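Local coordinates for putative cell invasion protein with MAC/Perforin domain (Bacteroides thetaiotaomicron VPI-5482, PDB 3KK7) that is of unknown function but belongs to the membrane-attack complex/perforin family, which suggests a role at membranes, perhaps in cell invasion, at residues A[225-231]-A[287-293]; A[270-276]-A[317-323]; A[219-225]-A[294-298]. All coordinates share one frame; numbering follows the deposited sequence.

In the fold
Following the chain from its N terminus, strand 220-230 supplies first 219-225 and then 225-231, which meet at Leu225. After an intervening helix and a short strand comes 270-276, and the chain returns along strand 288-298, pairing as contact 1 (287-293) and then contact 3 (294-298). Contact 1 is therefore nested in the loop closed by contact 3, and the two are successive lengths of one antiparallel strand pair. Contact 2 closes only later, when 317-323 reaches back to 270-276, so its loop crosses both others. It ties a small three-stranded sheet and the start of helix 321-326 to one face of the long sheet, where Ile274 packs on Ile295 and Ala224, and Trp323 on Thr297.

Contact 1: A[225-231]-A[287-293]; sequences LFYGVDT and KFSALSY
Phe288 and Leu291 both press against Gly228, and the bare glycine is what lets them come so near: Leu291 CD1 lies 3.5 Å from Gly228 CA, and Phe288 CD1 lies 3.9 Å from that same CA. The Leu291 methyl gets there because CG stands anti to the backbone N (chi1 -177°), while CB of Phe226 packs on the same CD1 from two residues back along the strand, on the same face. The Phe288 ring presents its edge to Val229 O and one face to OD2 of Asp230, the carboxylate crossing it at a slant. A valine in place of Phe288 would probably open a gap beside Gly228 and strip Val158 of the next strand of its aromatic neighbour.

At the other end, Tyr293 sets its CB over one face of the Phe226 ring, 3.9 Å above the plane and displaced from its centre. With chi1 at 74°, its CG lies between the backbone N and the carbonyl carbon, and the phenol runs away from strand 225-230 to reach Tyr316 O. Near the corner the chain turns at Ser289, Thr231 OG1 and Ser289 OG share a 2.6 Å hydrogen bond, and Thr231 N bonds to Lys287 O. Asp230 turns its OD1 to the backbone N of Asn232 and Ser233, an Asx turn; a water lies close to both this OD1 and Lys287 O.

Between these ends, Tyr227 and Ser292 exchange backbone bonds, N to O, of 2.9 and 3.0 Å. Helix 236-249 covers the face bearing Phe226 and Leu291, whereas Tyr227, on the other face, meets Ile143 of helix 133-146. Long antiparallel strands with a helical cluster against each face are the hallmark of the MACPF fold, in which such clusters unfurl into membrane hairpins in pore-forming relatives.

Contact 2: A[270-276]-A[317-323]; sequences GNLSIGT and SIDLTPW
Thr321 OG1 receives the backbone N-H of Leu272 at 3.1 Å and hands its own proton to Asp319 OD1 at 2.7 Å. The carboxylate meets that hydroxyl on its syn side, and a weak bond from Thr321 N to the same OD1 adds to the hold. One hydroxyl thus joins a strand edge to the first turn of a helix, with Asp319 as the second-shell residue that fixes its rotation. Next along, Leu272 O takes the N-H of Leu320, the helix N-cap residue, at 2.7 Å. Regular antiparallel pairing then resumes in the bonds between Ile274 and Ile318, whose side chains lie side by side, CG2 of Ile274 3.9 Å from CB of Ile318.

Leu272 swings its CG anti to the backbone N (chi1 179°), which carries CD2 over Leu320 CB and to the edge of the Trp323 ring, 3.9 Å from CZ3. The indole is itself tethered through NE1 to Gly299 O.

Farther out, strand 251-254 pairs with the other edge of 271-274, completing a three-stranded sheet. Ile274 and Ile318 of this sheet pack on Tyr293 of strand 288-298, while Leu320 at the N-cap and Trp323 in helix 321-326 pack on Ala222 of strand 220-230.

Contact 3: A[219-225]-A[294-298]; sequences GGRASAL and SIKTL
Leu298 and Arg221 run alongside each other on one face of the strand pair and bury more surface here than any other residues. The arginine leaves the backbone with CG anti to N (chi1 171°) and stays fully extended to NE, so its aliphatic part lies along the leucine, CD 4.0 Å from Leu298 CD1. Its charged end travels beyond the contact: NH1 bonds to the carbonyls of Ile69 and Ile336, and Glu161 and Glu165 offer long, weak ion pairs that would probably still favour the buried charge. Beneath the two side chains the backbones grip both ways. Leu298 N reaches Arg221 O at 2.7 Å, and Arg221 N meets Leu298 O at 3.0 Å.

These are two of the central strands of the bent antiparallel MACPF sheet, and strand 157-173 continues it on the far edge of 220-230, bonding to Gly220, Ala222 and Ala224. The same two-way exchange links Ser223 with Lys296, whose amine goes on to a salt bridge with Asp71.

Ser294, third in buried surface, completes the pairing: its O accepts Leu225 N at 2.9 Å and its N gives to Leu225 O at 3.0 Å. Its hydroxyl turns instead to Thr308 O. On the opposite face two alanines of 219-225 meet the beta-branched side chains of Ile295 and Thr297. Ala224 CB touches Ile295 CG2 at 3.4 Å, Ala222 CB sits 4.1 Å from Thr297 CG2, and over this surface lie Ile274 and the indole of Trp323.

Contact 1: A[225-231]-A[287-293]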
loop_
_atom_site.group_PDB
_atom_site.type_symbol
_atom_site.label_atom_id
_atom_site.label_comp_id
_atom_site.label_asym_id
_atom_site.label_seq_id
_atom_site.Cartn_x
_atom_site.Cartn_y
_atom_site.Cartn_z
ATOM N N LEU A 225 -2.130 -0.971 -26.376
ATOM C CA LEU A 225 -0.910 -0.202 -26.181
ATOM C C LEU A 225 -0.215 -0.095 -27.520
ATOM O O LEU A 225 -0.287 -1.019 -28.329
ATOM C CB LEU A 225 0.011 -0.869 -25.166
ATOM C CG LEU A 225 -0.640 -1.222 -23.833
ATOM C CD1 LEU A 225 0.310 -2.088 -23.036
ATOM C CD2 LEU A 225 -1.001 0.048 -23.103
ATOM N N PHE A 226 0.441 1.041 -27.744
ATOM C CA PHE A 226 1.133 1.330 -28.986
ATOM C C PHE A 226 2.597 1.682 -28.724
ATOM O O PHE A 226 2.955 2.346 -27.716
ATOM C CB PHE A 226 0.485 2.509 -29.732
ATOM C CG PHE A 226 -0.956 2.289 -30.117
ATOM C CD1 PHE A 226 -1.959 2.324 -29.171
ATOM C CD2 PHE A 226 -1.310 2.098 -31.419
ATOM C CE1 PHE A 226 -3.265 2.144 -29.530
ATOM C CE2 PHE A 226 -2.614 1.907 -31.764
ATOM C CZ PHE A 226 -3.587 1.939 -30.821
ATOM N N TYR A 227 3.439 1.241 -29.650
ATOM C CA TYR A 227 4.847 1.565 -29.623
ATOM C C TYR A 227 5.264 2.052 -30.999
ATOM O O TYR A 227 5.293 1.281 -31.946
ATOM C CB TYR A 227 5.652 0.346 -29.176
ATOM C CG TYR A 227 7.135 0.615 -29.066
ATOM C CD1 TYR A 227 7.967 0.454 -30.163
ATOM C CD2 TYR A 227 7.722 1.015 -27.842
ATOM C CE1 TYR A 227 9.348 0.694 -30.059
ATOM C CE2 TYR A 227 9.111 1.252 -27.740
ATOM C CZ TYR A 227 9.902 1.083 -28.854
ATOM O OH TYR A 227 11.245 1.309 -28.788
ATOM N N GLY A 228 5.551 3.352 -31.098
ATOM C CA GLY A 228 5.952 4.010 -32.355
ATOM C C GLY A 228 7.371 4.590 -32.387
ATOM O O GLY A 228 7.889 5.115 -31.381
ATOM N N VAL A 229 8.006 4.479 -33.562
ATOM C CA VAL A 229 9.258 5.183 -33.831
ATOM C C VAL A 229 8.922 6.343 -34.775
ATOM O O VAL A 229 8.619 6.134 -35.960
ATOM C CB VAL A 229 10.328 4.257 -34.410
ATOM C CG1 VAL A 229 11.558 5.046 -34.838
ATOM C CG2 VAL A 229 10.686 3.195 -33.378
ATOM N N ASP A 230 8.956 7.559 -34.236
ATOM C CA ASP A 230 8.617 8.738 -35.002
ATOM C C ASP A 230 9.812 9.029 -35.910
ATOM O O ASP A 230 10.955 9.165 -35.465
ATOM C CB ASP A 230 8.301 9.914 -34.076
ATOM C CG ASP A 230 7.547 11.026 -34.772
ATOM O OD1 ASP A 230 8.116 11.684 -35.675
ATOM O OD2 ASP A 230 6.385 11.252 -34.384
ATOM N N THR A 231 9.526 9.084 -37.195
ATOM C CA THR A 231 10.535 9.220 -38.227
ATOM C C THR A 231 11.303 10.534 -38.128
ATOM O O THR A 231 12.542 10.561 -38.275
ATOM C CB THR A 231 9.846 9.116 -39.601
ATOM O OG1 THR A 231 9.139 7.865 -39.654
ATOM C CG2 THR A 231 10.867 9.252 -40.793
ATOM N N LYS A 287 4.094 9.762 -40.578
ATOM C CA LYS A 287 4.721 10.207 -39.333
ATOM C C LYS A 287 5.611 9.164 -38.664
ATOM O O LYS A 287 6.537 9.520 -37.938
ATOM C CB LYS A 287 3.633 10.651 -38.349
ATOM C CG LYS A 287 2.812 11.861 -38.808
ATOM C CD LYS A 287 3.689 13.067 -39.192
ATOM C CE LYS A 287 2.859 14.227 -39.668
ATOM N NZ LYS A 287 3.654 15.461 -39.562
ATOM N N PHE A 288 5.344 7.883 -38.896
ATOM C CA PHE A 288 6.065 6.822 -38.193
ATOM C C PHE A 288 6.753 5.857 -39.129
ATOM O O PHE A 288 6.154 5.400 -40.092
ATOM C CB PHE A 288 5.098 6.007 -37.338
ATOM C CG PHE A 288 4.543 6.750 -36.168
ATOM C CD1 PHE A 288 5.243 6.790 -34.971
ATOM C CD2 PHE A 288 3.318 7.402 -36.255
ATOM C CE1 PHE A 288 4.734 7.476 -33.855
ATOM C CE2 PHE A 288 2.793 8.090 -35.143
ATOM C CZ PHE A 288 3.507 8.113 -33.936
ATOM N N SER A 289 7.997 5.518 -38.803
ATOM C CA SER A 289 8.728 4.443 -39.499
ATOM C C SER A 289 8.263 3.087 -38.999
ATOM O O SER A 289 8.479 2.092 -39.649
ATOM C CB SER A 289 10.252 4.574 -39.302
ATOM O OG SER A 289 10.718 5.840 -39.723
ATOM N N ALA A 290 7.651 3.035 -37.821
ATOM C CA ALA A 290 6.974 1.804 -37.378
ATOM C C ALA A 290 6.024 2.192 -36.279
ATOM O O ALA A 290 6.375 3.047 -35.449
ATOM C CB ALA A 290 7.977 0.764 -36.859
ATOM N N LEU A 291 4.831 1.597 -36.274
ATOM C CA LEU A 291 3.886 1.720 -35.155
ATOM C C LEU A 291 3.234 0.378 -34.938
ATOM O O LEU A 291 2.533 -0.103 -35.801
ATOM C CB LEU A 291 2.800 2.756 -35.430
ATOM C CG LEU A 291 1.817 2.984 -34.267
ATOM C CD1 LEU A 291 2.521 3.486 -33.007
ATOM C CD2 LEU A 291 0.777 3.962 -34.719
ATOM N N SER A 292 3.463 -0.199 -33.767
ATOM C CA SER A 292 2.972 -1.523 -33.440
ATOM C C SER A 292 2.007 -1.431 -32.292
ATOM O O SER A 292 2.005 -0.424 -31.587
ATOM C CB SER A 292 4.123 -2.426 -33.065
ATOM O OG SER A 292 4.824 -2.768 -34.242
ATOM N N TYR A 293 1.173 -2.463 -32.121
ATOM C CA TYR A 293 0.171 -2.474 -31.029
ATOM C C TYR A 293 -0.102 -3.838 -30.461
ATOM O O TYR A 293 0.177 -4.839 -31.089
ATOM C CB TYR A 293 -1.155 -1.910 -31.508
ATOM C CG TYR A 293 -1.981 -2.830 -32.425
ATOM C CD1 TYR A 293 -1.696 -2.932 -33.784
ATOM C CD2 TYR A 293 -3.097 -3.530 -31.944
ATOM C CE1 TYR A 293 -2.463 -3.725 -34.630
ATOM C CE2 TYR A 293 -3.873 -4.357 -32.804
ATOM C CZ TYR A 293 -3.550 -4.435 -34.137
ATOM O OH TYR A 293 -4.266 -5.220 -34.994
HETATM O O HOH W 1 7.801 12.032 -38.474
#

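Contact 2: A[270-276]-A[317-323]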
loop_
_atom_site.group_PDB
_atom_site.type_symbol
_atom_site.label_atom_id
_atom_site.label_comp_id
_atom_site.label_asym_id
_atom_site.label_seq_id
_atom_site.Cartn_x
_atom_site.Cartn_y
_atom_site.Cartn_z
ATOM N N GLY A 270 -23.439 -2.392 -33.361
ATOM C CA GLY A 270 -22.215 -1.640 -33.658
ATOM C C GLY A 270 -21.045 -2.524 -34.096
ATOM O O GLY A 270 -21.001 -3.707 -33.756
ATOM N N ASN A 271 -20.112 -1.960 -34.865
ATOM C CA ASN A 271 -18.932 -2.680 -35.340
ATOM C C ASN A 271 -17.715 -2.073 -34.700
ATOM O O ASN A 271 -17.608 -0.856 -34.609
ATOM C CB ASN A 271 -18.791 -2.582 -36.861
ATOM C CG ASN A 271 -19.362 -3.798 -37.594
ATOM O OD1 ASN A 271 -18.602 -4.572 -38.203
ATOM N ND2 ASN A 271 -20.687 -3.970 -37.553
ATOM N N LEU A 272 -16.798 -2.914 -34.246
ATOM C CA LEU A 272 -15.577 -2.435 -33.602
ATOM C C LEU A 272 -14.334 -3.149 -34.167
ATOM O O LEU A 272 -14.279 -4.382 -34.248
ATOM C CB LEU A 272 -15.669 -2.604 -32.075
ATOM C CG LEU A 272 -14.440 -2.165 -31.266
ATOM C CD1 LEU A 272 -14.266 -0.672 -31.394
ATOM C CD2 LEU A 272 -14.539 -2.586 -29.809
ATOM N N SER A 273 -13.334 -2.374 -34.551
ATOM C CA SER A 273 -12.101 -2.973 -35.031
ATOM C C SER A 273 -10.959 -2.057 -34.764
ATOM O O SER A 273 -11.133 -0.838 -34.725
ATOM C CB SER A 273 -12.166 -3.256 -36.524
ATOM O OG SER A 273 -12.285 -2.057 -37.264
ATOM N N ILE A 274 -9.791 -2.663 -34.578
ATOM C CA ILE A 274 -8.538 -1.925 -34.395
ATOM C C ILE A 274 -7.619 -2.293 -35.564
ATOM O O ILE A 274 -7.699 -3.412 -36.079
ATOM C CB ILE A 274 -7.902 -2.260 -33.049
ATOM C CG1 ILE A 274 -6.715 -1.368 -32.766
ATOM C CG2 ILE A 274 -7.479 -3.716 -33.005
ATOM C CD1 ILE A 274 -6.187 -1.561 -31.334
ATOM N N GLY A 275 -6.773 -1.348 -35.975
ATOM C CA GLY A 275 -5.896 -1.505 -37.137
ATOM C C GLY A 275 -6.304 -0.522 -38.219
ATOM O O GLY A 275 -7.458 -0.129 -38.293
ATOM N N THR A 276 -5.361 -0.091 -39.043
ATOM C CA THR A 276 -5.673 0.783 -40.165
ATOM C C THR A 276 -5.662 -0.045 -41.452
ATOM O O THR A 276 -5.161 -1.173 -41.475
ATOM C CB THR A 276 -4.628 1.899 -40.287
ATOM O OG1 THR A 276 -3.328 1.315 -40.366
ATOM C CG2 THR A 276 -4.656 2.791 -39.099
ATOM N N SER A 317 -5.193 -6.220 -38.725
ATOM C CA SER A 317 -6.394 -5.674 -38.117
ATOM C C SER A 317 -7.167 -6.773 -37.449
ATOM O O SER A 317 -7.228 -7.888 -37.963
ATOM C CB SER A 317 -7.283 -5.042 -39.183
ATOM O OG SER A 317 -6.622 -3.914 -39.722
ATOM N N ILE A 318 -7.774 -6.429 -36.318
ATOM C CA ILE A 318 -8.571 -7.338 -35.542
ATOM C C ILE A 318 -9.989 -6.813 -35.443
ATOM O O ILE A 318 -10.185 -5.658 -35.075
ATOM C CB ILE A 318 -8.052 -7.434 -34.128
ATOM C CG1 ILE A 318 -6.541 -7.711 -34.127
ATOM C CG2 ILE A 318 -8.839 -8.505 -33.371
ATOM C CD1 ILE A 318 -5.914 -7.716 -32.706
ATOM N N ASP A 319 -10.961 -7.675 -35.748
ATOM C CA ASP A 319 -12.386 -7.375 -35.633
ATOM C C ASP A 319 -12.829 -7.717 -34.213
ATOM O O ASP A 319 -12.791 -8.886 -33.831
ATOM C CB ASP A 319 -13.173 -8.225 -36.655
ATOM C CG ASP A 319 -14.683 -7.951 -36.653
ATOM O OD1 ASP A 319 -15.121 -6.806 -36.375
ATOM O OD2 ASP A 319 -15.436 -8.901 -36.965
ATOM N N LEU A 320 -13.230 -6.714 -33.429
ATOM C CA LEU A 320 -13.763 -6.981 -32.103
ATOM C C LEU A 320 -15.304 -7.005 -32.095
ATOM O O LEU A 320 -15.925 -6.989 -31.020
ATOM C CB LEU A 320 -13.219 -5.978 -31.080
ATOM C CG LEU A 320 -11.700 -6.059 -30.863
ATOM C CD1 LEU A 320 -11.189 -4.844 -30.083
ATOM C CD2 LEU A 320 -11.325 -7.364 -30.195
ATOM N N THR A 321 -15.933 -7.079 -33.269
ATOM C CA THR A 321 -17.382 -6.987 -33.314
ATOM C C THR A 321 -18.054 -8.087 -32.481
ATOM O O THR A 321 -18.877 -7.769 -31.648
ATOM C CB THR A 321 -17.929 -6.889 -34.751
ATOM O OG1 THR A 321 -17.365 -5.727 -35.374
ATOM C CG2 THR A 321 -19.456 -6.766 -34.753
ATOM N N PRO A 322 -17.661 -9.365 -32.649
ATOM C CA PRO A 322 -18.255 -10.420 -31.809
ATOM C C PRO A 322 -18.078 -10.152 -30.327
ATOM O O PRO A 322 -19.019 -10.354 -29.547
ATOM C CB PRO A 322 -17.491 -11.682 -32.216
ATOM C CG PRO A 322 -17.021 -11.390 -33.601
ATOM C CD PRO A 322 -16.672 -9.921 -33.582
ATOM N N TRP A 323 -16.884 -9.711 -29.935
ATOM C CA TRP A 323 -16.643 -9.391 -28.536
ATOM C C TRP A 323 -17.554 -8.240 -28.045
ATOM O O TRP A 323 -18.126 -8.307 -26.950
ATOM C CB TRP A 323 -15.173 -9.055 -28.292
ATOM C CG TRP A 323 -14.944 -8.549 -26.955
ATOM C CD1 TRP A 323 -14.778 -9.281 -25.809
ATOM C CD2 TRP A 323 -14.874 -7.180 -26.571
ATOM N NE1 TRP A 323 -14.595 -8.436 -24.736
ATOM C CE2 TRP A 323 -14.646 -7.143 -25.184
ATOM C CE3 TRP A 323 -14.954 -5.986 -27.270
ATOM C CZ2 TRP A 323 -14.521 -5.956 -24.485
ATOM C CZ3 TRP A 323 -14.826 -4.813 -26.582
ATOM C CH2 TRP A 323 -14.608 -4.802 -25.198
#

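Contact 3: A[219-225]-A[294-298]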
loop_
_atom_site.group_PDB
_atom_site.type_symbol
_atom_site.label_atom_id
_atom_site.label_comp_id
_atom_site.label_asym_id
_atom_site.label_seq_id
_atom_site.Cartn_x
_atom_site.Cartn_y
_atom_site.Cartn_z
ATOM N N GLY A 219 -18.115 -3.572 -16.620
ATOM C CA GLY A 219 -18.559 -3.699 -17.984
ATOM C C GLY A 219 -17.617 -4.562 -18.790
ATOM O O GLY A 219 -17.198 -5.620 -18.322
ATOM N N GLY A 220 -17.326 -4.105 -20.012
ATOM C CA GLY A 220 -16.300 -4.691 -20.879
ATOM C C GLY A 220 -15.331 -3.603 -21.344
ATOM O O GLY A 220 -15.694 -2.462 -21.393
ATOM N N ARG A 221 -14.099 -3.948 -21.670
ATOM C CA ARG A 221 -13.128 -2.952 -22.136
ATOM C C ARG A 221 -12.146 -3.567 -23.101
ATOM O O ARG A 221 -11.707 -4.687 -22.872
ATOM C CB ARG A 221 -12.330 -2.410 -20.956
ATOM C CG ARG A 221 -11.127 -1.519 -21.291
ATOM C CD ARG A 221 -10.513 -1.001 -19.997
ATOM N NE ARG A 221 -9.460 -0.017 -20.203
ATOM C CZ ARG A 221 -8.766 0.556 -19.222
ATOM N NH1 ARG A 221 -9.004 0.245 -17.956
ATOM N NH2 ARG A 221 -7.815 1.427 -19.503
ATOM N N ALA A 222 -11.814 -2.853 -24.179
ATOM C CA ALA A 222 -10.668 -3.232 -24.990
ATOM C C ALA A 222 -9.584 -2.197 -24.707
ATOM O O ALA A 222 -9.843 -1.007 -24.663
ATOM C CB ALA A 222 -11.019 -3.291 -26.450
ATOM N N SER A 223 -8.371 -2.684 -24.487
ATOM C CA SER A 223 -7.226 -1.886 -24.099
ATOM C C SER A 223 -6.137 -2.192 -25.082
ATOM O O SER A 223 -5.842 -3.344 -25.328
ATOM C CB SER A 223 -6.755 -2.329 -22.726
ATOM O OG SER A 223 -5.587 -1.628 -22.373
ATOM N N ALA A 224 -5.553 -1.160 -25.669
ATOM C CA ALA A 224 -4.521 -1.308 -26.677
ATOM C C ALA A 224 -3.341 -0.417 -26.291
ATOM O O ALA A 224 -3.542 0.750 -25.924
ATOM C CB ALA A 224 -5.064 -0.904 -28.054
ATOM N N LEU A 225 -2.130 -0.971 -26.376
ATOM C CA LEU A 225 -0.910 -0.202 -26.181
ATOM C C LEU A 225 -0.215 -0.095 -27.520
ATOM O O LEU A 225 -0.287 -1.019 -28.329
ATOM C CB LEU A 225 0.011 -0.869 -25.166
ATOM C CG LEU A 225 -0.640 -1.222 -23.833
ATOM C CD1 LEU A 225 0.310 -2.088 -23.036
ATOM C CD2 LEU A 225 -1.001 0.048 -23.103
ATOM N N SER A 294 -0.668 -3.860 -29.268
ATOM C CA SER A 294 -1.123 -5.077 -28.665
ATOM C C SER A 294 -2.421 -4.760 -27.956
ATOM O O SER A 294 -2.530 -3.732 -27.311
ATOM C CB SER A 294 -0.074 -5.608 -27.685
ATOM O OG SER A 294 -0.565 -6.682 -26.895
ATOM N N ILE A 295 -3.419 -5.621 -28.093
ATOM C CA ILE A 295 -4.663 -5.407 -27.386
ATOM C C ILE A 295 -4.954 -6.520 -26.389
ATOM O O ILE A 295 -4.330 -7.589 -26.419
ATOM C CB ILE A 295 -5.834 -5.245 -28.326
ATOM C CG1 ILE A 295 -6.059 -6.503 -29.146
ATOM C CG2 ILE A 295 -5.622 -4.067 -29.216
ATOM C CD1 ILE A 295 -7.526 -6.665 -29.466
ATOM N N LYS A 296 -5.880 -6.217 -25.495
ATOM C CA LYS A 296 -6.375 -7.146 -24.493
ATOM C C LYS A 296 -7.784 -6.725 -24.174
ATOM O O LYS A 296 -8.027 -5.534 -23.970
ATOM C CB LYS A 296 -5.549 -7.104 -23.199
ATOM C CG LYS A 296 -5.980 -8.218 -22.186
ATOM C CD LYS A 296 -5.044 -8.390 -20.961
ATOM C CE LYS A 296 -5.215 -7.316 -19.902
ATOM N NZ LYS A 296 -4.513 -7.714 -18.643
ATOM N N THR A 297 -8.714 -7.677 -24.132
ATOM C CA THR A 297 -10.099 -7.367 -23.787
ATOM C C THR A 297 -10.332 -7.820 -22.363
ATOM O O THR A 297 -9.728 -8.786 -21.901
ATOM C CB THR A 297 -11.111 -8.010 -24.738
ATOM O OG1 THR A 297 -10.849 -9.408 -24.861
ATOM C CG2 THR A 297 -11.039 -7.372 -26.104
ATOM N N LEU A 298 -11.171 -7.065 -21.661
ATOM C CA LEU A 298 -11.537 -7.349 -20.285
ATOM C C LEU A 298 -13.016 -7.667 -20.294
ATOM O O LEU A 298 -13.822 -6.802 -20.656
ATOM C CB LEU A 298 -11.305 -6.146 -19.389
ATOM C CG LEU A 298 -9.881 -5.632 -19.263
ATOM C CD1 LEU A 298 -9.848 -4.536 -18.217
ATOM C CD2 LEU A 298 -8.938 -6.717 -18.884
#